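Local coordinates for autolysin E (Staphylococcus aureus, PDB 4PI8), which probably hydrolyses the glycan strands of bacterial peptidoglycan, acting as a glycosidase of the endo-beta-N-acetylglucosaminidase family, and holds a NAG-NAM disaccharide in this crystal, at residues M57-K62 / E95-Y100; N169-N174 / A190-A195; M182-E187 / S196-A201. The protein carries 1 engineered substitution. All blocks are in the same frame, centred on the assembly; numbering follows the deposited sequence. Where two conformers were deposited one is given.

Contact 1. Residues M57-K62 / E95-Y100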
loop_
_atom_site.group_PDB
_atom_site.type_symbol
_atom_site.label_atom_id
_atom_site.label_comp_id
_atom_site.label_asym_id
_atom_site.label_seq_id
_atom_site.Cartn_x
_atom_site.Cartn_y
_atom_site.Cartn_z
ATOM N N MET A 57 -4.912 -4.722 -11.326
ATOM C CA MET A 57 -6.055 -5.500 -10.886
ATOM C C MET A 57 -6.838 -4.813 -9.778
ATOM O O MET A 57 -6.253 -4.327 -8.777
ATOM C CB MET A 57 -5.581 -6.855 -10.415
ATOM C CG MET A 57 -6.699 -7.800 -10.132
ATOM S SD MET A 57 -6.176 -9.327 -9.328
ATOM C CE MET A 57 -5.895 -8.622 -7.689
ATOM N N ASP A 58 -8.157 -4.811 -9.851
ATOM C CA ASP A 58 -9.011 -4.194 -8.883
ATOM C C ASP A 58 -8.859 -4.931 -7.554
ATOM O O ASP A 58 -9.075 -6.158 -7.491
ATOM C CB ASP A 58 -10.448 -4.300 -9.411
ATOM C CG ASP A 58 -11.473 -3.740 -8.516
ATOM O OD1 ASP A 58 -11.259 -3.356 -7.375
ATOM O OD2 ASP A 58 -12.676 -3.636 -8.981
ATOM N N ILE A 59 -8.373 -4.232 -6.523
ATOM C CA ILE A 59 -8.165 -4.785 -5.166
ATOM C C ILE A 59 -9.248 -4.435 -4.187
ATOM O O ILE A 59 -9.126 -4.636 -2.981
ATOM C CB ILE A 59 -6.717 -4.459 -4.655
ATOM C CG1 ILE A 59 -6.409 -2.971 -4.845
ATOM C CG2 ILE A 59 -5.724 -5.351 -5.353
ATOM C CD1 ILE A 59 -5.145 -2.494 -4.198
ATOM N N THR A 60 -10.372 -3.962 -4.739
ATOM C CA THR A 60 -11.552 -3.698 -3.953
ATOM C C THR A 60 -12.450 -4.884 -3.974
ATOM O O THR A 60 -13.617 -4.652 -3.477
ATOM C CB THR A 60 -12.307 -2.426 -4.453
ATOM O OG1 THR A 60 -13.060 -2.765 -5.643
ATOM C CG2 THR A 60 -11.396 -1.339 -4.726
ATOM N N GLU A 61 -12.043 -5.983 -4.616
ATOM C CA GLU A 61 -12.762 -7.265 -4.659
ATOM C C GLU A 61 -12.029 -8.259 -3.772
ATOM O O GLU A 61 -10.809 -8.518 -3.927
ATOM C CB GLU A 61 -12.827 -7.841 -6.056
ATOM C CG GLU A 61 -13.545 -7.074 -7.176
ATOM C CD GLU A 61 -14.878 -6.456 -6.797
ATOM O OE1 GLU A 61 -15.572 -6.934 -5.866
ATOM O OE2 GLU A 61 -15.227 -5.455 -7.473
ATOM N N LYS A 62 -12.809 -8.902 -2.948
ATOM C CA LYS A 62 -12.332 -9.848 -1.942
ATOM C C LYS A 62 -11.915 -11.145 -2.550
ATOM O O LYS A 62 -12.279 -11.450 -3.718
ATOM C CB LYS A 62 -13.386 -10.071 -0.941
ATOM C CG LYS A 62 -13.790 -8.779 -0.239
ATOM C CD LYS A 62 -14.839 -8.987 0.831
ATOM C CE LYS A 62 -16.188 -9.305 0.199
ATOM N NZ LYS A 62 -17.226 -9.450 1.235
ATOM N N GLU A 95 -14.292 -4.471 2.612
ATOM C CA GLU A 95 -14.234 -4.906 1.230
ATOM C C GLU A 95 -12.862 -4.537 0.633
ATOM O O GLU A 95 -12.757 -3.788 -0.312
ATOM C CB GLU A 95 -15.425 -4.391 0.384
ATOM C CG GLU A 95 -15.580 -5.165 -0.880
ATOM C CD GLU A 95 -16.699 -4.677 -1.770
ATOM O OE1 GLU A 95 -17.260 -3.634 -1.386
ATOM O OE2 GLU A 95 -16.921 -5.277 -2.834
ATOM N N VAL A 96 -11.848 -5.166 1.204
ATOM C CA VAL A 96 -10.454 -4.935 0.789
ATOM C C VAL A 96 -9.816 -6.309 0.587
ATOM O O VAL A 96 -9.817 -7.138 1.515
ATOM C CB VAL A 96 -9.686 -4.204 1.844
ATOM C CG1 VAL A 96 -8.238 -4.020 1.448
ATOM C CG2 VAL A 96 -10.253 -2.801 2.097
ATOM N N ASN A 97 -9.286 -6.543 -0.597
ATOM C CA ASN A 97 -8.618 -7.835 -0.965
ATOM C C ASN A 97 -7.586 -8.234 0.090
ATOM O O ASN A 97 -6.650 -7.460 0.302
ATOM C CB ASN A 97 -8.053 -7.666 -2.355
ATOM C CG ASN A 97 -7.331 -8.875 -2.884
ATOM O OD1 ASN A 97 -6.489 -9.471 -2.195
ATOM N ND2 ASN A 97 -7.478 -9.147 -4.156
ATOM N N VAL A 98 -7.749 -9.378 0.729
ATOM C CA VAL A 98 -6.882 -9.684 1.871
ATOM C C VAL A 98 -5.471 -10.054 1.415
ATOM O O VAL A 98 -4.507 -9.861 2.193
ATOM C CB VAL A 98 -7.463 -10.808 2.786
ATOM C CG1 VAL A 98 -7.383 -12.190 2.125
ATOM C CG2 VAL A 98 -6.853 -10.782 4.153
ATOM N N ILE A 99 -5.337 -10.594 0.213
ATOM C CA ILE A 99 -3.987 -10.884 -0.280
ATOM C C ILE A 99 -3.212 -9.575 -0.518
ATOM O O ILE A 99 -2.017 -9.466 -0.206
ATOM C CB ILE A 99 -3.989 -11.828 -1.451
ATOM C CG1 ILE A 99 -4.367 -13.249 -1.018
ATOM C CG2 ILE A 99 -2.656 -11.817 -2.172
ATOM C CD1 ILE A 99 -4.610 -14.227 -2.138
ATOM N N TYR A 100 -3.884 -8.578 -1.096
ATOM C CA TYR A 100 -3.318 -7.263 -1.217
ATOM C C TYR A 100 -2.964 -6.737 0.148
ATOM O O TYR A 100 -1.845 -6.236 0.355
ATOM C CB TYR A 100 -4.315 -6.325 -1.936
ATOM C CG TYR A 100 -4.093 -4.897 -1.534
ATOM C CD1 TYR A 100 -2.924 -4.229 -1.841
ATOM C CD2 TYR A 100 -5.012 -4.252 -0.710
ATOM C CE1 TYR A 100 -2.681 -2.975 -1.354
ATOM C CE2 TYR A 100 -4.799 -2.975 -0.235
ATOM C CZ TYR A 100 -3.601 -2.376 -0.500
ATOM O OH TYR A 100 -3.352 -1.130 0.053
HETATM O O HOH W 1 -15.918 -8.147 -3.178
#
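Ile59 meets Tyr100 and the backbone of Asn97 where a connecting loop passes the start of helix 98-108, whose N-cap is Asn97, in a domain of the lysozyme clan. The inner half of the contact is tight. Ile59 CD1 lies 3.6 Å from the centroid of the Tyr100 ring and only 8° off its normal, a CH-pi contact over the middle of the face; the two side chains cross at about a right angle. A backbone hydrogen bond joins the segments, Asn97 N to Ile59 O at 3.1 Å, nearly straight at 166°. Asn97 also caps the helix with its side chain, CG anti to the backbone N (chi1 180°): OD1 accepts from Tyr100 N at 3.0 Å, with the donor above the amide plane, and, weakly, from Ile99 N, while ND2 is held by Tyr212 of helix 200-215. Within the loop, Asp58 OD1 receives Thr60 N in an Asx turn and Thr60 OG1 through its syn lone pair, bending the chain beside Ile59.

The outer half is looser and polar. Lys62 CG rests across Glu95 CG at 4.1 Å, with the lysine amine going on to Glu92 in a salt bridge. Glu61 and Glu95 lie side by side and point the same way, bringing Glu61 OE1 to 3.7 Å from Glu95 OE2, a like-charge approach probably eased by a shared water. That water accepts from Lys62 N and donates to both carboxylates, at 3.0 Å from Glu61 OE1 and 3.1 Å from Glu95 OE2.

Contact 2. Residues N169-N174 / A190-A195. With AMU (N-acetyl-beta-muramic acid), chain B; NAG (2-acetamido-2-deoxy-beta-D-glucopyranose), chain C.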
loop_
_atom_site.group_PDB
_atom_site.type_symbol
_atom_site.label_atom_id
_atom_site.label_comp_id
_atom_site.label_asym_id
_atom_site.label_seq_id
_atom_site.Cartn_x
_atom_site.Cartn_y
_atom_site.Cartn_z
ATOM N N ASN A 169 -11.361 4.038 2.778
ATOM C CA ASN A 169 -12.036 5.370 2.842
ATOM C C ASN A 169 -11.300 6.411 2.079
ATOM O O ASN A 169 -11.962 7.292 1.509
ATOM C CB ASN A 169 -12.215 5.788 4.275
ATOM C CG ASN A 169 -13.334 5.038 4.955
ATOM O OD1 ASN A 169 -14.190 4.515 4.315
ATOM N ND2 ASN A 169 -13.297 5.006 6.261
ATOM N N GLU A 170 -9.975 6.359 2.034
ATOM C CA GLU A 170 -9.221 7.436 1.404
ATOM C C GLU A 170 -8.757 7.158 -0.013
ATOM O O GLU A 170 -8.570 8.085 -0.782
ATOM C CB GLU A 170 -8.014 7.841 2.233
ATOM C CG GLU A 170 -8.438 8.180 3.659
ATOM C CD GLU A 170 -9.498 9.263 3.737
ATOM O OE1 GLU A 170 -9.405 10.256 2.958
ATOM O OE2 GLU A 170 -10.410 9.090 4.590
ATOM N N TYR A 171 -8.543 5.888 -0.388
ATOM C CA TYR A 171 -8.104 5.506 -1.711
ATOM C C TYR A 171 -9.227 4.860 -2.497
ATOM O O TYR A 171 -9.603 5.319 -3.615
ATOM C CB TYR A 171 -6.808 4.645 -1.660
ATOM C CG TYR A 171 -5.625 5.518 -1.376
ATOM C CD1 TYR A 171 -5.332 5.934 -0.074
ATOM C CD2 TYR A 171 -4.830 6.010 -2.398
ATOM C CE1 TYR A 171 -4.280 6.796 0.220
ATOM C CE2 TYR A 171 -3.795 6.908 -2.106
ATOM C CZ TYR A 171 -3.533 7.275 -0.820
ATOM O OH TYR A 171 -2.511 8.161 -0.574
ATOM N N PHE A 172 -9.791 3.749 -2.013
ATOM C CA PHE A 172 -10.774 3.058 -2.821
ATOM C C PHE A 172 -12.025 3.940 -3.096
ATOM O O PHE A 172 -12.579 3.921 -4.183
ATOM C CB PHE A 172 -11.202 1.713 -2.240
ATOM C CG PHE A 172 -10.103 0.697 -2.079
ATOM C CD1 PHE A 172 -8.879 0.831 -2.699
ATOM C CD2 PHE A 172 -10.372 -0.458 -1.402
ATOM C CE1 PHE A 172 -7.941 -0.162 -2.619
ATOM C CE2 PHE A 172 -9.434 -1.457 -1.354
ATOM C CZ PHE A 172 -8.209 -1.331 -1.942
ATOM N N GLU A 173 -12.449 4.683 -2.107
ATOM C CA GLU A 173 -13.599 5.597 -2.267
ATOM C C GLU A 173 -13.239 6.817 -3.087
ATOM O O GLU A 173 -14.158 7.569 -3.480
ATOM C CB GLU A 173 -14.164 5.990 -0.923
ATOM C CG GLU A 173 -14.854 4.848 -0.179
ATOM C CD GLU A 173 -16.017 4.288 -0.910
ATOM O OE1 GLU A 173 -16.958 5.071 -1.263
ATOM O OE2 GLU A 173 -16.026 3.121 -1.223
ATOM N N ASN A 174 -11.970 7.000 -3.393
ATOM C CA ASN A 174 -11.465 8.082 -4.269
ATOM C C ASN A 174 -11.173 7.564 -5.665
ATOM O O ASN A 174 -10.383 8.191 -6.383
ATOM C CB ASN A 174 -10.233 8.747 -3.654
ATOM C CG ASN A 174 -9.838 10.053 -4.338
ATOM O OD1 ASN A 174 -10.749 10.896 -4.549
ATOM N ND2 ASN A 174 -8.585 10.197 -4.767
ATOM N N ALA A 190 0.147 13.300 -9.678
ATOM C CA ALA A 190 1.024 13.897 -8.709
ATOM C C ALA A 190 0.340 14.370 -7.450
ATOM O O ALA A 190 0.996 15.027 -6.592
ATOM C CB ALA A 190 1.942 14.993 -9.319
ATOM N N GLN A 191 -0.940 14.087 -7.252
ATOM C CA GLN A 191 -1.651 14.334 -6.037
ATOM C C GLN A 191 -2.062 13.010 -5.469
ATOM O O GLN A 191 -2.438 12.089 -6.178
ATOM C CB GLN A 191 -3.024 15.087 -6.322
ATOM C CG GLN A 191 -2.784 16.444 -6.866
ATOM C CD GLN A 191 -4.043 17.247 -6.818
ATOM O OE1 GLN A 191 -4.643 17.551 -7.847
ATOM N NE2 GLN A 191 -4.480 17.543 -5.637
ATOM N N HIS A 192 -2.209 13.005 -4.151
ATOM C CA HIS A 192 -2.819 11.896 -3.421
ATOM C C HIS A 192 -2.215 10.560 -3.847
ATOM O O HIS A 192 -2.986 9.598 -4.117
ATOM C CB HIS A 192 -4.350 11.901 -3.518
ATOM C CG HIS A 192 -4.964 11.159 -2.382
ATOM N ND1 HIS A 192 -5.506 9.890 -2.523
ATOM C CD2 HIS A 192 -4.957 11.418 -1.049
ATOM C CE1 HIS A 192 -5.858 9.437 -1.335
ATOM N NE2 HIS A 192 -5.529 10.328 -0.416
ATOM N N GLN A 193 -0.920 10.461 -3.782
ATOM C CA GLN A 193 -0.194 9.201 -4.158
ATOM C C GLN A 193 0.310 8.530 -2.911
ATOM O O GLN A 193 0.809 9.121 -1.967
ATOM C CB GLN A 193 0.910 9.545 -5.126
ATOM C CG GLN A 193 0.285 9.989 -6.443
ATOM C CD GLN A 193 1.175 10.399 -7.614
ATOM O OE1 GLN A 193 0.623 10.604 -8.683
ATOM N NE2 GLN A 193 2.444 10.563 -7.410
ATOM N N TYR A 194 0.222 7.185 -2.931
ATOM C CA TYR A 194 0.406 6.450 -1.668
ATOM C C TYR A 194 1.818 6.449 -1.215
ATOM O O TYR A 194 2.077 6.364 0.007
ATOM C CB TYR A 194 -0.133 5.015 -1.832
ATOM C CG TYR A 194 -0.505 4.378 -0.470
ATOM C CD1 TYR A 194 0.504 3.827 0.343
ATOM C CD2 TYR A 194 -1.775 4.355 -0.033
ATOM C CE1 TYR A 194 0.173 3.361 1.599
ATOM C CE2 TYR A 194 -2.096 3.875 1.252
ATOM C CZ TYR A 194 -1.099 3.394 2.017
ATOM O OH TYR A 194 -1.474 2.887 3.293
ATOM N N ALA A 195 2.783 6.449 -2.136
ATOM C CA ALA A 195 4.157 6.281 -1.784
ATOM C C ALA A 195 5.060 7.037 -2.721
ATOM O O ALA A 195 4.638 7.317 -3.858
ATOM C CB ALA A 195 4.482 4.809 -1.810
HETATM C C1 AMU B . 3.748 8.883 1.441
HETATM C C2 AMU B . 2.428 9.301 2.020
HETATM C C3 AMU B . 1.770 10.361 1.122
HETATM C C4 AMU B . 2.776 11.516 0.913
HETATM C C5 AMU B . 4.110 10.963 0.500
HETATM C C6 AMU B . 5.146 12.075 0.318
HETATM C C7 AMU B . 0.635 7.961 3.129
HETATM C C8 AMU B . -0.298 6.784 2.944
HETATM C C9 AMU B . -0.637 10.380 1.009
HETATM C C10 AMU B . -1.743 10.268 1.986
HETATM C C11 AMU B . -0.987 11.338 -0.126
HETATM O O1 AMU B . 4.400 7.941 2.277
HETATM O O3 AMU B . 0.545 10.840 1.670
HETATM O O4 AMU B . 2.171 12.351 -0.087
HETATM O O5 AMU B . 4.581 10.047 1.456
HETATM O O6 AMU B . 6.370 11.603 -0.255
HETATM O O7 AMU B . 0.661 8.587 4.167
HETATM O O10 AMU B . -2.681 9.441 1.788
HETATM O O11 AMU B . -1.754 11.064 3.010
HETATM N N2 AMU B . 1.487 8.158 2.131
HETATM C C1 NAG C . 2.173 13.731 0.236
HETATM C C2 NAG C . 1.618 14.383 -1.035
HETATM C C3 NAG C . 1.549 15.903 -0.805
HETATM C C4 NAG C . 0.782 16.139 0.460
HETATM C C5 NAG C . 1.332 15.362 1.644
HETATM C C6 NAG C . 0.378 15.482 2.795
HETATM C C7 NAG C . 1.862 13.301 -3.275
HETATM C C8 NAG C . 2.739 13.134 -4.455
HETATM N N2 NAG C . 2.328 14.074 -2.279
HETATM O O3 NAG C . 0.860 16.494 -1.896
HETATM O O4 NAG C . 0.895 17.516 0.812
HETATM O O5 NAG C . 1.328 13.968 1.333
HETATM O O6 NAG C . 1.077 14.871 3.882
HETATM O O7 NAG C . 0.750 12.761 -3.204
#
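Tyr171 turns its CG anti to its own carbonyl carbon (chi1 -76°), His192 turns its CG anti to its backbone N (chi1 -157°), and with CG so placed in each, the two side chains reach toward each other tip to tip. The rings form an offset stack, with centroids 4.1 Å apart and planes inclined by 26°. His192 CE1 sits 3.2 Å above the plane of the Tyr171 ring, over its centre. The same His192 CE1 is 3.1 Å from Glu170 O, so this carbon is closely packed between ring and backbone. On the opposite face of Tyr171, Tyr194 CD2 approaches CZ of Tyr171 to 3.5 Å, offset toward the rim; the three rings make an aromatic cluster with Tyr171 in the middle.

The cluster forms one wall of the glycan pocket. Tyr171 OH donates a 2.7 Å hydrogen bond to O10 of the N-acetylmuramic acid, on its lactyl carboxylate. The acetamido group of the same sugar is gripped twice: its N2 donates to Tyr194 O at 2.8 Å, and its methyl C8 lies 3.6 Å above the plane of the Tyr194 ring, over its centre. The neighbouring NAG is bonded by the backbone of Gln193, whose N donates to NAG O7 at 2.9 Å. His192 ND1 is hydrogen-bonded to Gln176 OE1, which also bonds Asn174 ND2; this probably fixes the rotation of the imidazole.

Tyr194 OH is tied to Phe131 O. Met182 of helix 179-184 touches both tyrosines, and Tyr194 also packs on Phe166 and Ile167, so the cluster joins the loop before helix 200-215 to helices 156-172 and 179-184.

Contact 3. Residues M182-E187 / S196-A201. With SO4 (sulfate ion), chain N.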
loop_
_atom_site.group_PDB
_atom_site.type_symbol
_atom_site.label_atom_id
_atom_site.label_comp_id
_atom_site.label_asym_id
_atom_site.label_seq_id
_atom_site.Cartn_x
_atom_site.Cartn_y
_atom_site.Cartn_z
ATOM N N MET A 182 -3.262 3.889 -7.097
ATOM C CA MET A 182 -2.850 4.349 -5.763
ATOM C C MET A 182 -1.511 5.063 -5.858
ATOM O O MET A 182 -1.274 6.047 -5.116
ATOM C CB MET A 182 -2.769 3.161 -4.797
ATOM C CG MET A 182 -4.124 2.594 -4.438
ATOM S SD MET A 182 -4.040 1.120 -3.399
ATOM C CE MET A 182 -3.577 1.861 -1.829
ATOM N N ARG A 183 -0.604 4.562 -6.700
ATOM C CA ARG A 183 0.725 5.101 -6.787
ATOM C C ARG A 183 0.843 6.360 -7.672
ATOM O O ARG A 183 1.628 7.250 -7.369
ATOM C CB ARG A 183 1.707 4.030 -7.270
ATOM C CG ARG A 183 3.126 4.495 -7.453
ATOM C CD ARG A 183 3.765 5.064 -6.182
ATOM N NE ARG A 183 5.128 5.560 -6.410
ATOM C CZ ARG A 183 5.424 6.760 -6.889
ATOM N NH1 ARG A 183 4.469 7.581 -7.303
ATOM N NH2 ARG A 183 6.701 7.116 -6.994
ATOM N N TRP A 184 0.140 6.362 -8.806
ATOM C CA TRP A 184 0.371 7.356 -9.832
ATOM C C TRP A 184 -0.881 8.209 -10.124
ATOM O O TRP A 184 -0.800 9.112 -10.956
ATOM C CB TRP A 184 0.862 6.687 -11.130
ATOM C CG TRP A 184 2.143 5.926 -11.005
ATOM C CD1 TRP A 184 2.284 4.581 -11.035
ATOM C CD2 TRP A 184 3.455 6.472 -10.860
ATOM N NE1 TRP A 184 3.590 4.282 -10.850
ATOM C CE2 TRP A 184 4.345 5.402 -10.752
ATOM C CE3 TRP A 184 3.977 7.782 -10.785
ATOM C CZ2 TRP A 184 5.711 5.581 -10.597
ATOM C CZ3 TRP A 184 5.331 7.945 -10.657
ATOM C CH2 TRP A 184 6.181 6.827 -10.546
ATOM N N ASN A 185 -1.975 7.966 -9.452
ATOM C CA ASN A 185 -3.220 8.727 -9.599
ATOM C C ASN A 185 -3.406 9.352 -10.956
ATOM O O ASN A 185 -3.455 10.581 -11.092
ATOM C CB ASN A 185 -3.312 9.770 -8.481
ATOM C CG ASN A 185 -4.734 10.263 -8.244
ATOM O OD1 ASN A 185 -5.704 9.725 -8.773
ATOM N ND2 ASN A 185 -4.843 11.256 -7.344
ATOM N N PRO A 186 -3.537 8.564 -11.999
ATOM C CA PRO A 186 -3.601 9.121 -13.354
ATOM C C PRO A 186 -4.797 10.048 -13.551
ATOM O O PRO A 186 -4.714 10.932 -14.476
ATOM C CB PRO A 186 -3.683 7.904 -14.250
ATOM C CG PRO A 186 -3.958 6.758 -13.374
ATOM C CD PRO A 186 -3.452 7.101 -12.022
ATOM N N GLU A 187 -5.855 9.950 -12.798
ATOM C CA GLU A 187 -6.999 10.869 -12.914
ATOM C C GLU A 187 -6.582 12.247 -12.494
ATOM O O GLU A 187 -7.103 13.254 -13.046
ATOM C CB GLU A 187 -8.134 10.387 -12.055
ATOM C CG GLU A 187 -9.472 11.104 -12.231
ATOM C CD GLU A 187 -10.623 10.449 -11.482
ATOM O OE1 GLU A 187 -10.486 9.433 -10.755
ATOM O OE2 GLU A 187 -11.789 10.921 -11.700
ATOM N N SER A 196 6.289 7.350 -2.260
ATOM C CA SER A 196 7.309 7.941 -3.144
ATOM C C SER A 196 8.154 6.954 -3.870
ATOM O O SER A 196 8.697 7.251 -4.908
ATOM C CB SER A 196 8.170 8.928 -2.360
ATOM O OG SER A 196 8.948 8.265 -1.381
ATOM N N ASP A 197 8.275 5.723 -3.334
ATOM C CA ASP A 197 9.067 4.703 -3.989
ATOM C C ASP A 197 8.463 4.415 -5.377
ATOM O O ASP A 197 7.341 3.938 -5.471
ATOM C CB ASP A 197 9.094 3.450 -3.102
ATOM C CG ASP A 197 9.874 2.314 -3.684
ATOM O OD1 ASP A 197 10.437 2.327 -4.780
ATOM O OD2 ASP A 197 9.826 1.279 -2.947
ATOM N N ILE A 198 9.247 4.620 -6.439
ATOM C CA ILE A 198 8.803 4.377 -7.809
ATOM C C ILE A 198 8.482 2.912 -8.123
ATOM O O ILE A 198 7.810 2.636 -9.129
ATOM C CB ILE A 198 9.726 4.979 -8.876
ATOM C CG1 ILE A 198 11.066 4.211 -8.970
ATOM C CG2 ILE A 198 9.856 6.481 -8.656
ATOM C CD1 ILE A 198 11.990 4.770 -10.055
ATOM N N ARG A 199 9.019 2.005 -7.265
ATOM C CA ARG A 199 8.727 0.563 -7.388
ATOM C C ARG A 199 7.797 0.001 -6.305
ATOM O O ARG A 199 7.613 -1.223 -6.183
ATOM C CB ARG A 199 10.039 -0.230 -7.438
ATOM C CG ARG A 199 10.776 0.013 -8.776
ATOM C CD ARG A 199 11.807 -1.052 -9.129
ATOM N NE ARG A 199 11.178 -2.347 -9.387
ATOM C CZ ARG A 199 10.578 -2.702 -10.532
ATOM N NH1 ARG A 199 10.493 -1.865 -11.575
ATOM N NH2 ARG A 199 10.054 -3.918 -10.632
ATOM N N TRP A 200 7.117 0.896 -5.571
ATOM C CA TRP A 200 6.143 0.486 -4.544
ATOM C C TRP A 200 5.147 -0.488 -5.081
ATOM O O TRP A 200 4.851 -1.549 -4.434
ATOM C CB TRP A 200 5.424 1.719 -3.997
ATOM C CG TRP A 200 4.340 1.512 -3.014
ATOM C CD1 TRP A 200 4.473 1.431 -1.642
ATOM C CD2 TRP A 200 2.916 1.423 -3.277
ATOM N NE1 TRP A 200 3.249 1.283 -1.067
ATOM C CE2 TRP A 200 2.254 1.318 -2.014
ATOM C CE3 TRP A 200 2.122 1.469 -4.439
ATOM C CZ2 TRP A 200 0.894 1.189 -1.905
ATOM C CZ3 TRP A 200 0.779 1.382 -4.324
ATOM C CH2 TRP A 200 0.162 1.254 -3.069
ATOM N N ALA A 201 4.499 -0.209 -6.210
ATOM C CA ALA A 201 3.471 -1.123 -6.733
ATOM C C ALA A 201 4.069 -2.432 -7.156
ATOM O O ALA A 201 3.447 -3.511 -6.981
ATOM C CB ALA A 201 2.717 -0.458 -7.855
HETATM S S SO4 N . 7.160 5.866 0.888
HETATM O O1 SO4 N . 6.280 4.862 1.554
HETATM O O2 SO4 N . 6.427 7.095 0.729
HETATM O O3 SO4 N . 7.781 5.261 -0.326
HETATM O O4 SO4 N . 8.289 6.231 1.838
#
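Arg183, at the end of helix 179-184, reaches across to the type I beta turn Asp197 to Trp200 that leads into helix 200-215. Its chain bends at chi2 (59°), which turns CD aside; the guanidinium lies beside the turn. Arg183 NE donates to Asp197 O at 2.9 Å and 170°, with the oxygen lying in the guanidinium plane although NE stands above the carbonyl plane. Trp200 N comes to the same oxygen at 3.1 Å from the opposite face, so two donors hold this carbonyl between them. Arg183 NH2 is also hydrogen-bonded to Gln25. Over one face of the guanidinium lies Trp184, whose CH2 is 3.4 Å above the plane and offset toward the rim.

Trp200 fills the apolar side. Its CE3 approaches Arg183 CB at 3.8 Å, and its CH2 lies 3.9 Å from Met182 CB, as the methionine crosses the indole obliquely; His104 meets the same ring system edge-to-face.

Ile198 CG2 comes within 3.6 Å of Arg183 NH2 and also touches Trp184 CH2, and the side chain packs against Glu40 and Ala44 of helix 38-45, which Trp184 meets as well. Asp197 OD1 accepts Arg199 N in an Asx turn, while its OD2 makes a salt bridge to Lys203. Ser196, which lines the glycan pocket and touches the N-acetylmuramic acid, is probably held against helix 179-184 by this contact. At the start of the turn a sulfate, probably from the crystallisation liquor, takes Asp197 N on its O3 and Ser196 N on its O2 at 3.0 Å.

In the fold
Along the chain, contact 1 comes first: 57-62 meets 95-100 and closes a loop that carries helices 67-74 and 84-94. It is complete before the others open. Residues 169-174, at the far end of helix 156-172, then start contact 2, but helix 179-184 and the first half of contact 3 (182-187) intervene before 190-195 closes it; 196-201 closes contact 3 afterwards, so these two cross. Phe172 CG lies 3.6 Å from Thr60 CG2 and joins contact 2 to contact 1, while Met182 links contact 3 to Tyr100 and Ile59. Together they tie helices 98-108, 156-172, 179-184 and 200-215 to the loop that borders the glycan.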